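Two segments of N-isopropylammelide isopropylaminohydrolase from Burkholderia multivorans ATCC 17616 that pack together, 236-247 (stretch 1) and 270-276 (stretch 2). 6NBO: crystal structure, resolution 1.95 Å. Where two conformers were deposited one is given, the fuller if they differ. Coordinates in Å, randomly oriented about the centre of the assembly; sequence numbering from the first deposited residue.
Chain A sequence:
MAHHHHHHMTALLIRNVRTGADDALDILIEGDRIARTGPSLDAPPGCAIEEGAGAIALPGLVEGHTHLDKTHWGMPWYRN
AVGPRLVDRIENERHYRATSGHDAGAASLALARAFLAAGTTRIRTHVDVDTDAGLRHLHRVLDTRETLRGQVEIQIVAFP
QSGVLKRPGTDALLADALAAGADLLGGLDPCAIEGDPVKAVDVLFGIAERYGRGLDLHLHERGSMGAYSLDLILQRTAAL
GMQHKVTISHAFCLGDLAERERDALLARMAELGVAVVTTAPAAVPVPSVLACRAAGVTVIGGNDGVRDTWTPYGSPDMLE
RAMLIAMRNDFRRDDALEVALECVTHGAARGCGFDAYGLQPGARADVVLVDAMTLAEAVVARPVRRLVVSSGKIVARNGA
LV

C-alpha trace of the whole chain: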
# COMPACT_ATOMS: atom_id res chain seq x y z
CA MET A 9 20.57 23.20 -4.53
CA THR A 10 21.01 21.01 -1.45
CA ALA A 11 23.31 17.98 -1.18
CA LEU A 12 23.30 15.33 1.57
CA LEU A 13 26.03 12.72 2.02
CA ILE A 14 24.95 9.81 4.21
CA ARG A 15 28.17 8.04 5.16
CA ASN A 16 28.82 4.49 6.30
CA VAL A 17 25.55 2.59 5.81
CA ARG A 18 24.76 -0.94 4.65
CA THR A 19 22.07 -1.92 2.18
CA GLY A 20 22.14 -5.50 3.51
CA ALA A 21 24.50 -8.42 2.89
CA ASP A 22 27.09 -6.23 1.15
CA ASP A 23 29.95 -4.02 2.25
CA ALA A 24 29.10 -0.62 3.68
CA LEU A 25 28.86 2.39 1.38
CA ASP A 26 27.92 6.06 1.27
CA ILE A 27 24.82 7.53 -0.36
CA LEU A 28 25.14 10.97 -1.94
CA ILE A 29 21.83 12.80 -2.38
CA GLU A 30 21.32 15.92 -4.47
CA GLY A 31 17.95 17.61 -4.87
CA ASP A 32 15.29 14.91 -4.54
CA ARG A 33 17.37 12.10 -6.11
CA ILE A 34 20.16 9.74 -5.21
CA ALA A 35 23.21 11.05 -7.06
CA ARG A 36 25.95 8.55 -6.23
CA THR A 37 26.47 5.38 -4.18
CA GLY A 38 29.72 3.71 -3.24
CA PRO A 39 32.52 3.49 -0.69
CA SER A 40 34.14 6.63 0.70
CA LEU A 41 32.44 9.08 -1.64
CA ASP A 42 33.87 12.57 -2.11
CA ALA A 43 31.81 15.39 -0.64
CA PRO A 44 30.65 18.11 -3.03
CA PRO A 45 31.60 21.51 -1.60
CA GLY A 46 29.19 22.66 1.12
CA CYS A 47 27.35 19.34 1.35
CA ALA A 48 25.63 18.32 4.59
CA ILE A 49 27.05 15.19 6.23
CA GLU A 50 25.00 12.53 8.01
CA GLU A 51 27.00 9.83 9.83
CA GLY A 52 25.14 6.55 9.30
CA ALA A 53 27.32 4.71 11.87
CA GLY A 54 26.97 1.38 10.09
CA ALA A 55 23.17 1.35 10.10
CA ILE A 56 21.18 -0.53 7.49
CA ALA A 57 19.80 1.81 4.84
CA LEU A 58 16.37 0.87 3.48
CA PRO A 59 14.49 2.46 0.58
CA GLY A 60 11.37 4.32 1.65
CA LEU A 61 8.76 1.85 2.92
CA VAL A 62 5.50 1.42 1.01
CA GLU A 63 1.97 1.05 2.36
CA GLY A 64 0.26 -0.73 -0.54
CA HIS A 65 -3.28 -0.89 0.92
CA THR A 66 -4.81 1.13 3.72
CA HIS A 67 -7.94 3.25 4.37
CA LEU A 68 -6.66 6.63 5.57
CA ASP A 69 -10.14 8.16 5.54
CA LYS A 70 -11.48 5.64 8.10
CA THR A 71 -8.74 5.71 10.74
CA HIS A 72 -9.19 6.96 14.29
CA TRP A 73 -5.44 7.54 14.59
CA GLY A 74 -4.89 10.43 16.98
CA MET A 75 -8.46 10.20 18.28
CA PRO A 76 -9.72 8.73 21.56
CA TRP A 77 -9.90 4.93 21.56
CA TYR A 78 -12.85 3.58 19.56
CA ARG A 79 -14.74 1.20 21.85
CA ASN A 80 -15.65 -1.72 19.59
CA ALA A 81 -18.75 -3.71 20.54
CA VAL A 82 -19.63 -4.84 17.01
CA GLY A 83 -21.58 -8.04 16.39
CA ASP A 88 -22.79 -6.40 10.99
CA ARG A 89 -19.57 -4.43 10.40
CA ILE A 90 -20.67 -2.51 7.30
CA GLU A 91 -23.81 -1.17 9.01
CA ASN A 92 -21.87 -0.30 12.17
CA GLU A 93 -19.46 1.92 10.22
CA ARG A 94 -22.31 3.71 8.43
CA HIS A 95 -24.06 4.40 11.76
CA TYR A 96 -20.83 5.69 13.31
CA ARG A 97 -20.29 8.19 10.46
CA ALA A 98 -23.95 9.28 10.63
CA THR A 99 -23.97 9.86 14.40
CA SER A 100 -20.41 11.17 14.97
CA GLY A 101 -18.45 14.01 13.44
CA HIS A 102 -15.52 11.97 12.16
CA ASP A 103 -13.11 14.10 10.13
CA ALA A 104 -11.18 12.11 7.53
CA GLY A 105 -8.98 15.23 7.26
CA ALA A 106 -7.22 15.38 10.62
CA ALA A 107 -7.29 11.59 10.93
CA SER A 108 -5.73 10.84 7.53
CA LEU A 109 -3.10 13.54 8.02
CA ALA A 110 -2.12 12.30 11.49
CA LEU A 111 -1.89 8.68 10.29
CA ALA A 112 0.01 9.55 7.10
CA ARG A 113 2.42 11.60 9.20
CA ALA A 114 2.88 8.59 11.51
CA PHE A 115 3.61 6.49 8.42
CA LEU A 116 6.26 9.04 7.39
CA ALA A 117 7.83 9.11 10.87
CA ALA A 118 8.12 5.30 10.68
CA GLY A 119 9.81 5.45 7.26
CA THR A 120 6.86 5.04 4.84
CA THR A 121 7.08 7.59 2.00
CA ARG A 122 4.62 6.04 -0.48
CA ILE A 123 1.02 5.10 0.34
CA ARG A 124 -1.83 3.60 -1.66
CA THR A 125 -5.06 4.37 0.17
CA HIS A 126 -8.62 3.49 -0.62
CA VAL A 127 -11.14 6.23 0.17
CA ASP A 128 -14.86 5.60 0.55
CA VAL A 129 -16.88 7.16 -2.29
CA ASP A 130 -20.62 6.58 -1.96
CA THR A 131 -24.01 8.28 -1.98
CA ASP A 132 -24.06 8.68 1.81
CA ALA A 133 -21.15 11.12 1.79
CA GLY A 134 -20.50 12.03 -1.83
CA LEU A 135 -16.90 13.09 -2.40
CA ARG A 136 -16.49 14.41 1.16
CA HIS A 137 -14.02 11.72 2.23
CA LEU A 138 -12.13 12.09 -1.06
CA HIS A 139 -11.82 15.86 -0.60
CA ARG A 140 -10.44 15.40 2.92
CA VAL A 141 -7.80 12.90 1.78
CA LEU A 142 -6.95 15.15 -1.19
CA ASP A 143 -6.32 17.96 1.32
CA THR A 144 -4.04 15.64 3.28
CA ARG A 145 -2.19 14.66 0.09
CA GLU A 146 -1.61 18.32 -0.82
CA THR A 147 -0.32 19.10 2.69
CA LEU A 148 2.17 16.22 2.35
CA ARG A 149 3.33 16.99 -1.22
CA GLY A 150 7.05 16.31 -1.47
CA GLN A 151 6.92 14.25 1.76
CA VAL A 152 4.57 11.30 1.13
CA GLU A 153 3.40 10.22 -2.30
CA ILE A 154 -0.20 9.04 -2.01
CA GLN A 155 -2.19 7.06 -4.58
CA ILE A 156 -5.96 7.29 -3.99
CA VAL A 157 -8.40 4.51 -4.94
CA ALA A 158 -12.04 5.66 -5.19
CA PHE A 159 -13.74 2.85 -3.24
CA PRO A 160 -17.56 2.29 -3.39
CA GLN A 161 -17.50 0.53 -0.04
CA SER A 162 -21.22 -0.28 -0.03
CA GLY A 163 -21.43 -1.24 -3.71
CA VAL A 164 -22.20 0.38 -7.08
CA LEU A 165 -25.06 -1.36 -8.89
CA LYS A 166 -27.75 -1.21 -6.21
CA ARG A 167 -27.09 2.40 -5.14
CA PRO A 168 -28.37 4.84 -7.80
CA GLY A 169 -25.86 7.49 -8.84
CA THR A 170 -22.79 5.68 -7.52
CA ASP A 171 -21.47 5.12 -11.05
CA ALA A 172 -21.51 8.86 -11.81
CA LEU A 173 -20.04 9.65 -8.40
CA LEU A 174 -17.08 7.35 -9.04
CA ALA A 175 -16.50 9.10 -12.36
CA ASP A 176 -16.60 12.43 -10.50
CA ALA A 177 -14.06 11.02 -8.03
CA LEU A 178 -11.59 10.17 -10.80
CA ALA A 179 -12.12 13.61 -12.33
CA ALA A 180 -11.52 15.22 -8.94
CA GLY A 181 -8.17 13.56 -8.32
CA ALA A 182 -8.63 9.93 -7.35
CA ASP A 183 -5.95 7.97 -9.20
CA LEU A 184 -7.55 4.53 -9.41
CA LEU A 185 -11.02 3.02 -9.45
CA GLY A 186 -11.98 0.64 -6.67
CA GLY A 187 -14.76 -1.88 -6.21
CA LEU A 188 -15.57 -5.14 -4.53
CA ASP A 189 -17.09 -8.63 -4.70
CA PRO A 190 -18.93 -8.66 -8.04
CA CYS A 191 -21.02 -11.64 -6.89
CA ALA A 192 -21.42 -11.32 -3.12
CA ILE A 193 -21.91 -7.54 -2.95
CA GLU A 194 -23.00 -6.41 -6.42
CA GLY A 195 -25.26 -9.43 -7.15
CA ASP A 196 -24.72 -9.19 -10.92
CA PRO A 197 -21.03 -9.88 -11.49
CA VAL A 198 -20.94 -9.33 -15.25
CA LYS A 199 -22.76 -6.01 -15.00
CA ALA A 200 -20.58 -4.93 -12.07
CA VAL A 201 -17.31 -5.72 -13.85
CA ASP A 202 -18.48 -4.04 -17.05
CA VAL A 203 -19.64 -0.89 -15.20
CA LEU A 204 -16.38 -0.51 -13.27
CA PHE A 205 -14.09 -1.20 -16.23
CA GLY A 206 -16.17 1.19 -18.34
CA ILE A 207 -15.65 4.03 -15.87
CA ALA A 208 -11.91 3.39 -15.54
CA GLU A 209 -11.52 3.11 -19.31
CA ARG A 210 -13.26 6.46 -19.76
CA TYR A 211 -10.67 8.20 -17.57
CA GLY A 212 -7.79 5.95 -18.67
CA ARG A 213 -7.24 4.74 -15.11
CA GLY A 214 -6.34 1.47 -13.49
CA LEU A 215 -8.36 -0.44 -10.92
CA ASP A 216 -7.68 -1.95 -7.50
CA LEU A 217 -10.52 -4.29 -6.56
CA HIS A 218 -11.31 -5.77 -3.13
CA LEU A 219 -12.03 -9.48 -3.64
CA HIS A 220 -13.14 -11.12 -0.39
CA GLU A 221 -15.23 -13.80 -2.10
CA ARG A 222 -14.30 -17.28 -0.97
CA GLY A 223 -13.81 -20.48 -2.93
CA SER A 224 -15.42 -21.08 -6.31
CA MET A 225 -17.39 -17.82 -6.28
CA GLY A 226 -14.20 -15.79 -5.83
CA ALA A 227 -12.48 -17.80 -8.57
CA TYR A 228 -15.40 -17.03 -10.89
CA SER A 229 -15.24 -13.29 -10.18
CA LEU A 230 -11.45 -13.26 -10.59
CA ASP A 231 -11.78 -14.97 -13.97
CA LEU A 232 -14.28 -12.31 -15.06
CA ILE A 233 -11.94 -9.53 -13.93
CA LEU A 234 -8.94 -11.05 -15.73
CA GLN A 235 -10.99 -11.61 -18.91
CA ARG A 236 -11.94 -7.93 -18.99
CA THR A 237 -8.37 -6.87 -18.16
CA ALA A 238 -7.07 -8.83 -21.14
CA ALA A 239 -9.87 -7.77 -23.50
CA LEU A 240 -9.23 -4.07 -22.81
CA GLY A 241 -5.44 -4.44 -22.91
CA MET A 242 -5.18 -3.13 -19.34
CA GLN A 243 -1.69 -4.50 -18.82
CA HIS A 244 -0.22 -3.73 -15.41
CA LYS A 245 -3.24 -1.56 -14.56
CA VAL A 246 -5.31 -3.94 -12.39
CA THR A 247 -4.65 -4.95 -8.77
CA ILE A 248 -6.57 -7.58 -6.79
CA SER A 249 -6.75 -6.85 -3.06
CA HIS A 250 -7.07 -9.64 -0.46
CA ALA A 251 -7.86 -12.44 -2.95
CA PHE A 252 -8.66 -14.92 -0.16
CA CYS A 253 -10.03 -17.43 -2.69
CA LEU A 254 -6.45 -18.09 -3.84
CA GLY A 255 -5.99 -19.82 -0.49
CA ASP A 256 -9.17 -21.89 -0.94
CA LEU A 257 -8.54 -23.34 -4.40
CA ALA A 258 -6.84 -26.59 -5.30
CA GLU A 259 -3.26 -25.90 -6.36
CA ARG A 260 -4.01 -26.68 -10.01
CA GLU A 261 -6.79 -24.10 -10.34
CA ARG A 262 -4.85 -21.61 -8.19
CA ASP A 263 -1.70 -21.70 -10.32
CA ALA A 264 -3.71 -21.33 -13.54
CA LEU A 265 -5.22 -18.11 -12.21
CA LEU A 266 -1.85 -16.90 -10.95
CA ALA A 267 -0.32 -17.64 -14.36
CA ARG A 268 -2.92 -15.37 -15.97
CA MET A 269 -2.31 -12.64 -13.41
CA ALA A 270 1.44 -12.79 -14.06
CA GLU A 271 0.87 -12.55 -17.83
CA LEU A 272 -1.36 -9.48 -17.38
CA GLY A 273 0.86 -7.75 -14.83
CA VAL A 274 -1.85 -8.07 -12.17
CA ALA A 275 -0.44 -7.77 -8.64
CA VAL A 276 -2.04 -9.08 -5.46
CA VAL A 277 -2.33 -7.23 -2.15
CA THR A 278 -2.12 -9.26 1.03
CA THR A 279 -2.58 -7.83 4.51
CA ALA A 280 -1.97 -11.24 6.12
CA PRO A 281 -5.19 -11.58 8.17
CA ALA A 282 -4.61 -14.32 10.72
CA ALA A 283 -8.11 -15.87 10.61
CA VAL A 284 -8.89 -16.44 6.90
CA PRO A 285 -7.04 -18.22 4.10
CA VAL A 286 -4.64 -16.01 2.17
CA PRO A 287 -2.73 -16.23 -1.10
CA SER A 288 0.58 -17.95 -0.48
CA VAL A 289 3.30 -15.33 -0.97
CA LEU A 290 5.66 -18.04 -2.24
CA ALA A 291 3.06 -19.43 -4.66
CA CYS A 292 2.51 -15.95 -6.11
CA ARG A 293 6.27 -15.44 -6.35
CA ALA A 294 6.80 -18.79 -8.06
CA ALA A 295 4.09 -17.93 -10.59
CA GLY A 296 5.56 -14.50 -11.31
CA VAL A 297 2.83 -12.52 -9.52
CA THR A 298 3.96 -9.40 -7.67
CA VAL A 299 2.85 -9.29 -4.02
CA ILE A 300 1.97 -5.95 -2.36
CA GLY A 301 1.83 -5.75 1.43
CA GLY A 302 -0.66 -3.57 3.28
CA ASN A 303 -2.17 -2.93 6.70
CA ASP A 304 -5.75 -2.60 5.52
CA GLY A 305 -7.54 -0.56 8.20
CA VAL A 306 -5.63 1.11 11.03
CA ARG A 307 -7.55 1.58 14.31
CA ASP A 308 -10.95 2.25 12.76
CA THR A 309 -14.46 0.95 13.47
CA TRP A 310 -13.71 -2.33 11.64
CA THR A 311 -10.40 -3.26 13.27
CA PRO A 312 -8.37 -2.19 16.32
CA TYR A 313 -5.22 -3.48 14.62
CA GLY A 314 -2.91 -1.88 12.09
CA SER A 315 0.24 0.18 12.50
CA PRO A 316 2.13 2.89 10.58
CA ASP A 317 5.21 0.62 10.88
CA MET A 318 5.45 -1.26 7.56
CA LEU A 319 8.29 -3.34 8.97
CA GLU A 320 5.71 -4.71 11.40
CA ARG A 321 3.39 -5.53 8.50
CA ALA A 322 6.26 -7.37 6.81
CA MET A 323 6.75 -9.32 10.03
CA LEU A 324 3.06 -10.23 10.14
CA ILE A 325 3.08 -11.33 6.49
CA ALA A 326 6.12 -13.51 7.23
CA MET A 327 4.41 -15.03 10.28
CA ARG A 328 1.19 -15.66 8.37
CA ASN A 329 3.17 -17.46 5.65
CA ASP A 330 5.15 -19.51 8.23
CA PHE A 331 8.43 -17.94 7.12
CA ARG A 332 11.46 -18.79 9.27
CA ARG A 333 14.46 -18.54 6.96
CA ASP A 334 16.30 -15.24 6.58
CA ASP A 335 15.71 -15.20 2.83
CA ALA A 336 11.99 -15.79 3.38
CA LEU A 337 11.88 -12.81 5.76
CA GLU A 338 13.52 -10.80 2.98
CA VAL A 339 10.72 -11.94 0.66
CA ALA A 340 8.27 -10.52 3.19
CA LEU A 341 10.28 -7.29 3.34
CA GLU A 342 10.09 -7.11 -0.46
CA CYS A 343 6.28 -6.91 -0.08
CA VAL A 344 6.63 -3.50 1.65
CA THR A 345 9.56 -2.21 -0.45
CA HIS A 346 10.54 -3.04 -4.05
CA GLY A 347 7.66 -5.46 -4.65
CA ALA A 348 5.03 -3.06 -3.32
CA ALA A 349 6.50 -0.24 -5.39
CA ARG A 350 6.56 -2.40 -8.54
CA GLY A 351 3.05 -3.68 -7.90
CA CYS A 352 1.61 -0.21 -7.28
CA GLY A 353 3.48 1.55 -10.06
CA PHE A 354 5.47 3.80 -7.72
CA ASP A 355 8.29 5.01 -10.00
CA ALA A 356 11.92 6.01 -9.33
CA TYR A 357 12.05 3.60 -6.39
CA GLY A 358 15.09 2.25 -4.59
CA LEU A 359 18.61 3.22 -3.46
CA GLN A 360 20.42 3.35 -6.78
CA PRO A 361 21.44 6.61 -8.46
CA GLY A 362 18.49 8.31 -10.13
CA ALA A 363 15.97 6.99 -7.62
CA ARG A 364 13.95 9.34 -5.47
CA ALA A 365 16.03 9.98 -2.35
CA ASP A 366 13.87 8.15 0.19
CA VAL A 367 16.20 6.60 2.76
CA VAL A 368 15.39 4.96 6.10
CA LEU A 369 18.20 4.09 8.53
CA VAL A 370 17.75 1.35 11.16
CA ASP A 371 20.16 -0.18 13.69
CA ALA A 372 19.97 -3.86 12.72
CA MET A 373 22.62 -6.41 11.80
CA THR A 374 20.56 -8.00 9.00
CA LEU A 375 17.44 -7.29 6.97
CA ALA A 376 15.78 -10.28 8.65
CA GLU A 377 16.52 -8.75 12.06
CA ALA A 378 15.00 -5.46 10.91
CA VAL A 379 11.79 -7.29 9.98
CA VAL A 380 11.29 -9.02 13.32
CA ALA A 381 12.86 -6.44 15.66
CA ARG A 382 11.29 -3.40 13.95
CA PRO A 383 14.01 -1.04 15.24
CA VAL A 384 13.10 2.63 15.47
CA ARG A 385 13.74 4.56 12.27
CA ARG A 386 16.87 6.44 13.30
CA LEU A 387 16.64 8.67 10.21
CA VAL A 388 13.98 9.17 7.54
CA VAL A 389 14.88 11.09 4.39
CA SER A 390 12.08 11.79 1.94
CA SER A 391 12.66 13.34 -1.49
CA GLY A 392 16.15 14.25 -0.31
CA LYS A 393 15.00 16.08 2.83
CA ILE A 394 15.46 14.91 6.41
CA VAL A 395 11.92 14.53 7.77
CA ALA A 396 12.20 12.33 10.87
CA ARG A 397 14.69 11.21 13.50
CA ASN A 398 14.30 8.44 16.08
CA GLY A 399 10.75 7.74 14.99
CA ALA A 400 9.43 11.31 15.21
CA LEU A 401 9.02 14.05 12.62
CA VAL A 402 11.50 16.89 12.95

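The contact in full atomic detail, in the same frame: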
# COMPACT_ATOMS: atom_id res chain seq x y z
N ARG A 236 -11.75 -9.32 -18.60
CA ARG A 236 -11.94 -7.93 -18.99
C ARG A 236 -10.61 -7.21 -19.08
O ARG A 236 -10.38 -6.42 -20.01
CB ARG A 236 -12.87 -7.25 -17.98
CG ARG A 236 -13.67 -6.10 -18.56
CD ARG A 236 -14.76 -6.62 -19.50
NE ARG A 236 -15.30 -5.55 -20.34
CZ ARG A 236 -15.12 -5.47 -21.65
NH1 ARG A 236 -15.65 -4.45 -22.33
NH2 ARG A 236 -14.44 -6.40 -22.30
N THR A 237 -9.70 -7.47 -18.13
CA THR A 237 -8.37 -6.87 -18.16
C THR A 237 -7.65 -7.18 -19.47
O THR A 237 -7.04 -6.29 -20.08
CB THR A 237 -7.54 -7.39 -16.98
OG1 THR A 237 -8.20 -7.09 -15.75
CG2 THR A 237 -6.16 -6.76 -16.99
N ALA A 238 -7.70 -8.44 -19.89
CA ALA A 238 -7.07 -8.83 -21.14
C ALA A 238 -7.78 -8.21 -22.34
O ALA A 238 -7.13 -7.69 -23.26
CB ALA A 238 -7.04 -10.35 -21.26
N ALA A 239 -9.11 -8.26 -22.35
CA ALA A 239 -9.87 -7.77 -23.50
C ALA A 239 -9.61 -6.28 -23.75
O ALA A 239 -9.51 -5.84 -24.90
CB ALA A 239 -11.36 -8.04 -23.30
N LEU A 240 -9.49 -5.50 -22.69
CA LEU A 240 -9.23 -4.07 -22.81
C LEU A 240 -7.75 -3.72 -22.88
O LEU A 240 -7.40 -2.54 -22.91
CB LEU A 240 -9.89 -3.32 -21.65
CG LEU A 240 -11.41 -3.42 -21.65
CD1 LEU A 240 -12.00 -2.75 -20.42
CD2 LEU A 240 -11.98 -2.80 -22.92
N GLY A 241 -6.87 -4.72 -22.90
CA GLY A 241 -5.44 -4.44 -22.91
C GLY A 241 -4.97 -3.64 -21.71
O GLY A 241 -4.10 -2.77 -21.85
N MET A 242 -5.53 -3.90 -20.53
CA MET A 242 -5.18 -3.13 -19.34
C MET A 242 -4.03 -3.75 -18.57
O MET A 242 -4.08 -4.00 -17.37
CB MET A 242 -6.41 -2.94 -18.47
CG MET A 242 -7.41 -1.99 -19.11
SD MET A 242 -8.70 -1.48 -18.01
CE MET A 242 -7.78 -0.44 -16.87
N GLN A 243 -2.95 -3.96 -19.32
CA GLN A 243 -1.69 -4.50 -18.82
C GLN A 243 -1.14 -3.69 -17.67
O GLN A 243 -0.95 -2.48 -17.78
CB GLN A 243 -0.69 -4.52 -19.98
CG GLN A 243 0.56 -5.30 -19.72
CD GLN A 243 0.31 -6.79 -19.72
OE1 GLN A 243 -0.77 -7.24 -20.13
NE2 GLN A 243 1.29 -7.56 -19.27
N HIS A 244 -0.84 -4.37 -16.56
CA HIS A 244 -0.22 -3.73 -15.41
C HIS A 244 -1.05 -2.56 -14.89
O HIS A 244 -0.51 -1.60 -14.34
CB HIS A 244 1.21 -3.26 -15.73
CG HIS A 244 2.17 -4.37 -16.07
ND1 HIS A 244 2.43 -4.78 -17.36
CD2 HIS A 244 2.98 -5.12 -15.28
CE1 HIS A 244 3.33 -5.74 -17.36
NE2 HIS A 244 3.68 -5.97 -16.11
N LYS A 245 -2.36 -2.61 -15.07
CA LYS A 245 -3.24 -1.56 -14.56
C LYS A 245 -4.30 -2.08 -13.60
O LYS A 245 -5.12 -1.29 -13.13
CB LYS A 245 -3.92 -0.83 -15.73
CG LYS A 245 -3.01 0.19 -16.40
CD LYS A 245 -3.71 0.87 -17.56
CE LYS A 245 -3.88 2.36 -17.32
NZ LYS A 245 -4.60 3.00 -18.47
N VAL A 246 -4.31 -3.38 -13.29
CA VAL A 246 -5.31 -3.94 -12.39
C VAL A 246 -4.61 -4.61 -11.21
O VAL A 246 -3.61 -5.32 -11.39
CB VAL A 246 -6.23 -4.95 -13.13
CG1 VAL A 246 -7.15 -5.68 -12.14
CG2 VAL A 246 -7.05 -4.22 -14.18
N THR A 247 -5.12 -4.36 -10.01
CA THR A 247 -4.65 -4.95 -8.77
C THR A 247 -5.83 -5.66 -8.12
O THR A 247 -6.96 -5.15 -8.13
CB THR A 247 -4.08 -3.86 -7.84
OG1 THR A 247 -3.00 -3.20 -8.49
CG2 THR A 247 -3.60 -4.42 -6.50
N ALA A 270 0.07 -13.15 -13.72
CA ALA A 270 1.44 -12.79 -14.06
C ALA A 270 1.52 -12.26 -15.49
O ALA A 270 2.15 -11.23 -15.75
CB ALA A 270 2.36 -14.01 -13.90
N GLU A 271 0.88 -12.97 -16.43
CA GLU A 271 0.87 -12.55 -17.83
C GLU A 271 0.33 -11.13 -17.98
O GLU A 271 0.87 -10.33 -18.77
CB GLU A 271 0.04 -13.54 -18.65
CG GLU A 271 -0.12 -13.18 -20.11
CD GLU A 271 1.21 -13.02 -20.82
OE1 GLU A 271 2.13 -13.82 -20.55
OE2 GLU A 271 1.35 -12.08 -21.63
N LEU A 272 -0.71 -10.77 -17.23
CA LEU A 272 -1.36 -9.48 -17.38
C LEU A 272 -0.75 -8.40 -16.49
O LEU A 272 -1.24 -7.26 -16.49
CB LEU A 272 -2.85 -9.60 -17.08
CG LEU A 272 -3.60 -10.40 -18.15
CD1 LEU A 272 -4.98 -10.81 -17.68
CD2 LEU A 272 -3.70 -9.56 -19.41
N GLY A 273 0.31 -8.71 -15.75
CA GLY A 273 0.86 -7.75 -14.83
C GLY A 273 -0.08 -7.38 -13.70
O GLY A 273 -0.02 -6.25 -13.21
N VAL A 274 -0.94 -8.30 -13.28
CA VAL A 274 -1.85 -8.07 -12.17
C VAL A 274 -1.16 -8.47 -10.87
O VAL A 274 -0.77 -9.63 -10.70
CB VAL A 274 -3.16 -8.85 -12.35
CG1 VAL A 274 -4.02 -8.73 -11.10
CG2 VAL A 274 -3.89 -8.36 -13.59
N ALA A 275 -1.01 -7.52 -9.95
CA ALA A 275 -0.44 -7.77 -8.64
C ALA A 275 -1.53 -8.13 -7.64
O ALA A 275 -2.72 -7.89 -7.87
CB ALA A 275 0.32 -6.53 -8.13
N VAL A 276 -1.12 -8.75 -6.53
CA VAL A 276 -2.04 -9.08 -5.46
C VAL A 276 -1.59 -8.36 -4.19
O VAL A 276 -0.40 -8.24 -3.90
CB VAL A 276 -2.17 -10.62 -5.26
CG1 VAL A 276 -0.87 -11.24 -4.73
CG2 VAL A 276 -3.36 -10.95 -4.37
O HOH W 1 -3.35 -5.50 -15.27
O HOH W 2 -0.87 -9.81 -21.76
O HOH W 3 -1.32 -4.40 -10.18

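Each stretch follows the same plan: a helix ends, a glycine at positive phi closes it with a Schellman motif, and the chain runs on into a strand. Gly241 does this in the first stretch and Gly273 in the second. After Gly241 a type II turn from Met242 to Lys245 reverses the chain before it enters the strand at Val246. The two chains then run parallel, with Thr247 beside Ala275 at a CA-CA distance of 5.1 Å, though the pairing there is loose.

The direct hydrogen bonds gather where the second helix runs out of its own donors. Carbonyls at a helix C-terminus lack the amide of a following turn, and the first stretch supplies replacements. The backbone N of His244 donates to Leu272 O at 2.9 Å, nearly straight at 174°. One residue earlier, the side-chain amide NE2 of Gln243 donates to Glu271 O at 2.8 Å; its chi1 t, chi2 p conformation brings the end of the side chain to the helix although CA-to-CB points sideways.

Three waters extend the polar network, one of them at a carbonyl that already has a direct bond. Water 1 donates to Met242 O (2.7 Å) and Leu272 O (3.0 Å) and accepts from Val246 N (3.1 Å), tying the turn to the helix end. Farther along, water 3 donates to Val246 O at 2.7 Å and accepts from Ala275 N at 3.1 Å, bridging two backbone atoms that lie 3.7 Å apart. At the exposed edge, water 2 links the side chains of Gln243 and Glu271, donating to OE1 at 3.0 Å and to OE2 at 3.2 Å respectively.

Close backbone packing adds weaker CA-H...O contacts: His244 CA lies 3.4 Å from Gly273 O, and Val274 CA the same distance from Val246 O. The imidazole of His244 lies against Gly273, whose CA sits 3.6 Å from the ring centroid, over the face. Here glycine serves two rules at once. Its positive phi suits the helix ending, and its bare CA makes room for the ring, since an ideal CB would fall 2.2 Å from His244 CD2, a clash.

The apolar contacts are small side chains fitted around a leucine and a valine. Leu272, with the largest area covered in this contact, sets CD2 3.9 Å from Ala238 CB and CD1 4.3 Å from Thr237 CG2. Val274 continues this apolar seam deeper, its CG2 lying 4.2 Å from Val246 CB and 4.4 Å from Thr237 CG2.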